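Local atomic coordinates of Uly1 (Catenovulum maritimum, PDB entry 7DRQ), a protein that probably cleaves the algal polysaccharide ulvan as a calcium-binding polysaccharide lyase of family 24, built around a beta-propeller. Residues 6-18 against 61-73. Sequence-based numbering, arbitrary orientation.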
loop_
_atom_site.group_PDB
_atom_site.type_symbol
_atom_site.label_atom_id
_atom_site.label_comp_id
_atom_site.label_asym_id
_atom_site.label_seq_id
_atom_site.Cartn_x
_atom_site.Cartn_y
_atom_site.Cartn_z
ATOM N N HIS A 6 17.252 12.540 12.238
ATOM C CA HIS A 6 17.475 13.278 11.003
ATOM C C HIS A 6 16.156 13.822 10.479
ATOM O O HIS A 6 15.111 13.181 10.618
ATOM C CB HIS A 6 18.136 12.395 9.937
ATOM C CG HIS A 6 19.473 11.859 10.347
ATOM N ND1 HIS A 6 19.655 10.572 10.806
ATOM C CD2 HIS A 6 20.694 12.444 10.379
ATOM C CE1 HIS A 6 20.931 10.387 11.101
ATOM N NE2 HIS A 6 21.582 11.509 10.856
ATOM N N GLU A 7 16.214 15.002 9.866
ATOM C CA GLU A 7 15.057 15.600 9.207
ATOM C C GLU A 7 15.540 16.197 7.893
ATOM O O GLU A 7 16.413 17.069 7.897
ATOM C CB GLU A 7 14.408 16.660 10.096
ATOM C CG GLU A 7 13.186 17.288 9.486
ATOM C CD GLU A 7 12.236 17.809 10.535
ATOM O OE1 GLU A 7 11.034 17.880 10.233
ATOM O OE2 GLU A 7 12.699 18.153 11.656
ATOM N N ILE A 8 14.992 15.715 6.777
ATOM C CA ILE A 8 15.539 15.944 5.445
ATOM C C ILE A 8 14.419 16.417 4.533
ATOM O O ILE A 8 13.400 15.738 4.396
ATOM C CB ILE A 8 16.174 14.660 4.872
ATOM C CG1 ILE A 8 17.250 14.125 5.813
ATOM C CG2 ILE A 8 16.739 14.900 3.479
ATOM C CD1 ILE A 8 16.926 12.748 6.349
ATOM N N LYS A 9 14.614 17.548 3.868
ATOM C CA LYS A 9 13.619 17.965 2.893
ATOM C C LYS A 9 13.786 17.131 1.630
ATOM O O LYS A 9 14.903 16.917 1.150
ATOM C CB LYS A 9 13.733 19.458 2.578
ATOM C CG LYS A 9 12.743 19.921 1.525
ATOM C CD LYS A 9 12.572 21.441 1.552
ATOM C CE LYS A 9 13.584 22.144 0.671
ATOM N NZ LYS A 9 13.367 23.635 0.676
ATOM N N VAL A 10 12.681 16.610 1.119
ATOM C CA VAL A 10 12.748 15.833 -0.108
ATOM C C VAL A 10 12.500 16.710 -1.321
ATOM O O VAL A 10 13.286 16.703 -2.272
ATOM C CB VAL A 10 11.756 14.662 -0.041
ATOM C CG1 VAL A 10 11.792 13.856 -1.356
ATOM C CG2 VAL A 10 12.092 13.777 1.151
ATOM N N THR A 11 11.403 17.465 -1.312
ATOM C CA THR A 11 11.096 18.335 -2.438
ATOM C C THR A 11 10.118 19.400 -1.980
ATOM O O THR A 11 9.421 19.242 -0.975
ATOM C CB THR A 11 10.518 17.543 -3.624
ATOM O OG1 THR A 11 10.296 18.418 -4.737
ATOM C CG2 THR A 11 9.190 16.900 -3.246
ATOM N N ASP A 12 10.104 20.506 -2.723
ATOM C CA ASP A 12 9.076 21.525 -2.612
ATOM C C ASP A 12 8.088 21.447 -3.759
ATOM O O ASP A 12 7.250 22.345 -3.912
ATOM C CB ASP A 12 9.703 22.920 -2.589
ATOM C CG ASP A 12 10.436 23.213 -1.304
ATOM O OD1 ASP A 12 9.884 22.928 -0.219
ATOM O OD2 ASP A 12 11.575 23.725 -1.383
ATOM N N GLN A 13 8.171 20.392 -4.577
ATOM C CA GLN A 13 7.372 20.297 -5.792
ATOM C C GLN A 13 6.554 19.012 -5.849
ATOM O O GLN A 13 6.248 18.529 -6.939
ATOM C CB GLN A 13 8.264 20.392 -7.027
ATOM C CG GLN A 13 9.139 21.619 -7.082
ATOM C CD GLN A 13 9.267 22.151 -8.493
ATOM O OE1 GLN A 13 9.510 21.389 -9.429
ATOM N NE2 GLN A 13 9.092 23.462 -8.657
ATOM N N ALA A 14 6.197 18.439 -4.699
ATOM C CA ALA A 14 5.375 17.230 -4.698
ATOM C C ALA A 14 3.958 17.543 -5.161
ATOM O O ALA A 14 3.353 18.534 -4.738
ATOM C CB ALA A 14 5.336 16.609 -3.301
ATOM N N LEU A 15 3.436 16.697 -6.040
ATOM C CA LEU A 15 2.112 16.928 -6.611
ATOM C C LEU A 15 1.020 16.803 -5.551
ATOM O O LEU A 15 1.028 15.887 -4.726
ATOM C CB LEU A 15 1.853 15.950 -7.753
ATOM C CG LEU A 15 0.446 16.003 -8.377
ATOM C CD1 LEU A 15 0.208 17.368 -9.037
ATOM C CD2 LEU A 15 0.250 14.872 -9.392
ATOM N N PHE A 16 0.068 17.734 -5.588
ATOM C CA PHE A 16 -1.081 17.720 -4.702
ATOM C C PHE A 16 -2.313 18.126 -5.496
ATOM O O PHE A 16 -2.232 18.997 -6.364
ATOM C CB PHE A 16 -0.869 18.671 -3.524
ATOM C CG PHE A 16 -1.958 18.629 -2.499
ATOM C CD1 PHE A 16 -1.936 17.682 -1.488
ATOM C CD2 PHE A 16 -2.983 19.565 -2.522
ATOM C CE1 PHE A 16 -2.941 17.652 -0.526
ATOM C CE2 PHE A 16 -3.987 19.540 -1.573
ATOM C CZ PHE A 16 -3.970 18.581 -0.572
ATOM N N PHE A 17 -3.442 17.494 -5.202
ATOM C CA PHE A 17 -4.687 17.775 -5.912
ATOM C C PHE A 17 -5.418 18.881 -5.156
ATOM O O PHE A 17 -6.148 18.620 -4.196
ATOM C CB PHE A 17 -5.523 16.510 -6.043
ATOM C CG PHE A 17 -4.764 15.351 -6.624
ATOM C CD1 PHE A 17 -3.860 15.550 -7.657
ATOM C CD2 PHE A 17 -4.954 14.062 -6.144
ATOM C CE1 PHE A 17 -3.160 14.474 -8.201
ATOM C CE2 PHE A 17 -4.259 12.983 -6.690
ATOM C CZ PHE A 17 -3.357 13.199 -7.710
ATOM N N ASP A 18 -5.220 20.119 -5.592
ATOM C CA ASP A 18 -5.689 21.294 -4.865
ATOM C C ASP A 18 -7.111 21.705 -5.231
ATOM O O ASP A 18 -7.572 22.760 -4.773
ATOM C CB ASP A 18 -4.734 22.465 -5.095
ATOM C CG ASP A 18 -4.743 22.963 -6.526
ATOM O OD1 ASP A 18 -4.871 22.146 -7.471
ATOM O OD2 ASP A 18 -4.619 24.188 -6.707
ATOM N N PHE A 61 14.971 5.085 -0.467
ATOM C CA PHE A 61 14.344 5.307 -1.761
ATOM C C PHE A 61 12.916 5.795 -1.551
ATOM O O PHE A 61 12.155 5.180 -0.796
ATOM C CB PHE A 61 14.350 4.018 -2.585
ATOM C CG PHE A 61 15.729 3.579 -3.002
ATOM C CD1 PHE A 61 16.510 2.808 -2.154
ATOM C CD2 PHE A 61 16.242 3.940 -4.239
ATOM C CE1 PHE A 61 17.773 2.403 -2.532
ATOM C CE2 PHE A 61 17.507 3.532 -4.627
ATOM C CZ PHE A 61 18.274 2.766 -3.771
HETATM N N MSE A 62 12.568 6.914 -2.190
HETATM C CA MSE A 62 11.237 7.502 -2.046
HETATM C C MSE A 62 10.669 7.908 -3.395
HETATM O O MSE A 62 11.355 8.538 -4.198
HETATM C CB MSE A 62 11.289 8.712 -1.114
HETATM C CG MSE A 62 11.699 8.354 0.295
HETATM SE SE MSE A 62 12.070 10.005 1.308
HETATM C CE MSE A 62 13.924 10.306 0.816
ATOM N N THR A 63 9.412 7.552 -3.642
ATOM C CA THR A 63 8.740 7.902 -4.883
ATOM C C THR A 63 7.726 9.010 -4.636
ATOM O O THR A 63 7.250 9.211 -3.520
ATOM C CB THR A 63 8.025 6.697 -5.497
ATOM O OG1 THR A 63 6.944 6.299 -4.647
ATOM C CG2 THR A 63 8.994 5.521 -5.688
ATOM N N TRP A 64 7.385 9.710 -5.713
ATOM C CA TRP A 64 6.408 10.789 -5.687
ATOM C C TRP A 64 6.142 11.219 -7.120
ATOM O O TRP A 64 6.997 11.055 -7.994
ATOM C CB TRP A 64 6.898 11.982 -4.841
ATOM C CG TRP A 64 8.314 12.466 -5.139
ATOM C CD1 TRP A 64 9.486 11.824 -4.835
ATOM C CD2 TRP A 64 8.691 13.705 -5.750
ATOM N NE1 TRP A 64 10.566 12.587 -5.229
ATOM C CE2 TRP A 64 10.106 13.740 -5.798
ATOM C CE3 TRP A 64 7.975 14.788 -6.270
ATOM C CZ2 TRP A 64 10.805 14.803 -6.352
ATOM C CZ3 TRP A 64 8.676 15.850 -6.810
ATOM C CH2 TRP A 64 10.075 15.855 -6.845
ATOM N N TYR A 65 4.944 11.741 -7.355
ATOM C CA TYR A 65 4.662 12.515 -8.558
ATOM C C TYR A 65 5.022 13.971 -8.306
ATOM O O TYR A 65 4.794 14.488 -7.208
ATOM C CB TYR A 65 3.182 12.430 -8.928
ATOM C CG TYR A 65 2.718 11.080 -9.390
ATOM C CD1 TYR A 65 2.952 10.652 -10.696
ATOM C CD2 TYR A 65 2.021 10.237 -8.527
ATOM C CE1 TYR A 65 2.515 9.414 -11.122
ATOM C CE2 TYR A 65 1.586 8.999 -8.949
ATOM C CZ TYR A 65 1.829 8.600 -10.243
ATOM O OH TYR A 65 1.379 7.368 -10.635
ATOM N N ARG A 66 5.554 14.639 -9.331
ATOM C CA ARG A 66 5.951 16.041 -9.240
ATOM C C ARG A 66 4.843 16.960 -9.756
ATOM O O ARG A 66 4.208 16.673 -10.773
ATOM C CB ARG A 66 7.239 16.277 -10.036
ATOM C CG ARG A 66 7.757 17.717 -9.933
ATOM C CD ARG A 66 9.080 17.877 -10.678
ATOM N NE ARG A 66 8.858 17.700 -12.107
ATOM C CZ ARG A 66 9.809 17.451 -12.996
ATOM N NH1 ARG A 66 11.076 17.359 -12.611
ATOM N NH2 ARG A 66 9.480 17.295 -14.272
ATOM N N GLY A 67 4.610 18.080 -9.046
ATOM C CA GLY A 67 3.610 19.035 -9.481
ATOM C C GLY A 67 4.187 20.066 -10.446
ATOM O O GLY A 67 5.395 20.120 -10.678
ATOM N N GLY A 68 3.302 20.880 -11.021
ATOM C CA GLY A 68 1.867 20.807 -10.787
ATOM C C GLY A 68 1.073 20.010 -11.810
ATOM O O GLY A 68 1.560 19.006 -12.340
ATOM N N ILE A 69 -0.153 20.475 -12.084
ATOM C CA ILE A 69 -1.111 19.718 -12.894
ATOM C C ILE A 69 -0.587 19.472 -14.305
ATOM O O ILE A 69 -0.980 18.499 -14.954
ATOM C CB ILE A 69 -2.467 20.454 -12.912
ATOM C CG1 ILE A 69 -3.548 19.614 -13.583
ATOM C CG2 ILE A 69 -2.339 21.808 -13.615
ATOM C CD1 ILE A 69 -4.942 20.228 -13.467
ATOM N N LEU A 70 0.309 20.326 -14.803
ATOM C CA LEU A 70 0.827 20.157 -16.156
ATOM C C LEU A 70 2.112 19.337 -16.199
ATOM O O LEU A 70 2.648 19.101 -17.287
ATOM C CB LEU A 70 1.063 21.528 -16.807
ATOM C CG LEU A 70 -0.181 22.405 -16.976
ATOM C CD1 LEU A 70 0.143 23.641 -17.819
ATOM C CD2 LEU A 70 -1.362 21.615 -17.563
ATOM N N ASP A 71 2.603 18.890 -15.045
ATOM C CA ASP A 71 3.855 18.154 -14.950
ATOM C C ASP A 71 3.537 16.688 -14.669
ATOM O O ASP A 71 3.430 15.881 -15.600
ATOM C CB ASP A 71 4.729 18.781 -13.859
ATOM C CG ASP A 71 6.146 18.247 -13.855
ATOM O OD1 ASP A 71 6.342 17.021 -13.779
ATOM O OD2 ASP A 71 7.082 19.067 -13.896
ATOM N N ARG A 72 3.342 16.356 -13.389
ATOM C CA ARG A 72 2.846 15.053 -12.945
ATOM C C ARG A 72 3.840 13.922 -13.187
ATOM O O ARG A 72 3.449 12.755 -13.196
ATOM C CB ARG A 72 1.492 14.700 -13.598
ATOM C CG ARG A 72 0.486 15.856 -13.654
ATOM C CD ARG A 72 -0.817 15.424 -14.354
ATOM N NE ARG A 72 -0.591 14.716 -15.619
ATOM C CZ ARG A 72 -0.390 15.310 -16.794
ATOM N NH1 ARG A 72 -0.372 16.632 -16.884
ATOM N NH2 ARG A 72 -0.203 14.582 -17.888
ATOM N N HIS A 73 5.130 14.219 -13.350
ATOM C CA HIS A 73 6.073 13.162 -13.701
ATOM C C HIS A 73 6.346 12.247 -12.517
ATOM O O HIS A 73 6.345 12.672 -11.356
ATOM C CB HIS A 73 7.393 13.751 -14.190
ATOM C CG HIS A 73 7.363 14.173 -15.624
ATOM N ND1 HIS A 73 7.712 13.325 -16.652
ATOM C CD2 HIS A 73 7.038 15.355 -16.201
ATOM C CE1 HIS A 73 7.596 13.964 -17.804
ATOM N NE2 HIS A 73 7.178 15.194 -17.559
HETATM O O HOH W 1 7.569 21.397 -10.911
#
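T11 lies over the indole of W64: its CG2 sits 3.7 Å from the centroid of the six-membered ring and only 9° off the ring normal, a CH-pi contact. OG1 of T11 comes close to the rim of the same ring, 3.3 Å from W64 CH2, while accepting a bond from Q13 N in an ST turn that fixes the rotation of the threonine. Q13 O approaches the indole at its edge, near the ring plane. With an alanine in place of W64, the methyl of T11 would probably face a gap, and T77 OG1 would lose its bond from the indole NE1.

Just beyond, the backbones join at one bridge, A14 with R66. G67 N donates to Q13 O at 2.7 Å and 171°, and L15 N donates to Y65 O at 2.8 Å, also nearly straight. L15 then reaches across the loop. Its CB rests 3.3 Å from Y65 O; CG stands anti to the backbone N (chi1 175°) and splits the tip two ways. CD1 runs along the backbone, 3.8 Å from G67 CA, beside the cis peptide that leads into G68. CD2 turns to Y65 CB instead, at 3.8 Å. At the other end of the contact, V10 CG2 meets the selenium of M62.

Q13 lies alongside the stem of R66, whose guanidinium goes on to salt bridges with D71 and E90.

The whole contact joins two propeller sheets. Strand 3-15 pairs with strand 469-478 and thereby edges the blade made by the C-terminal strands, consistent with the usual closure of a propeller ring; strand 59-65 belongs to the next sheet, between strands 53-56 and 73-80, and Y459 of strand 455-462 packs on both M62 and W64.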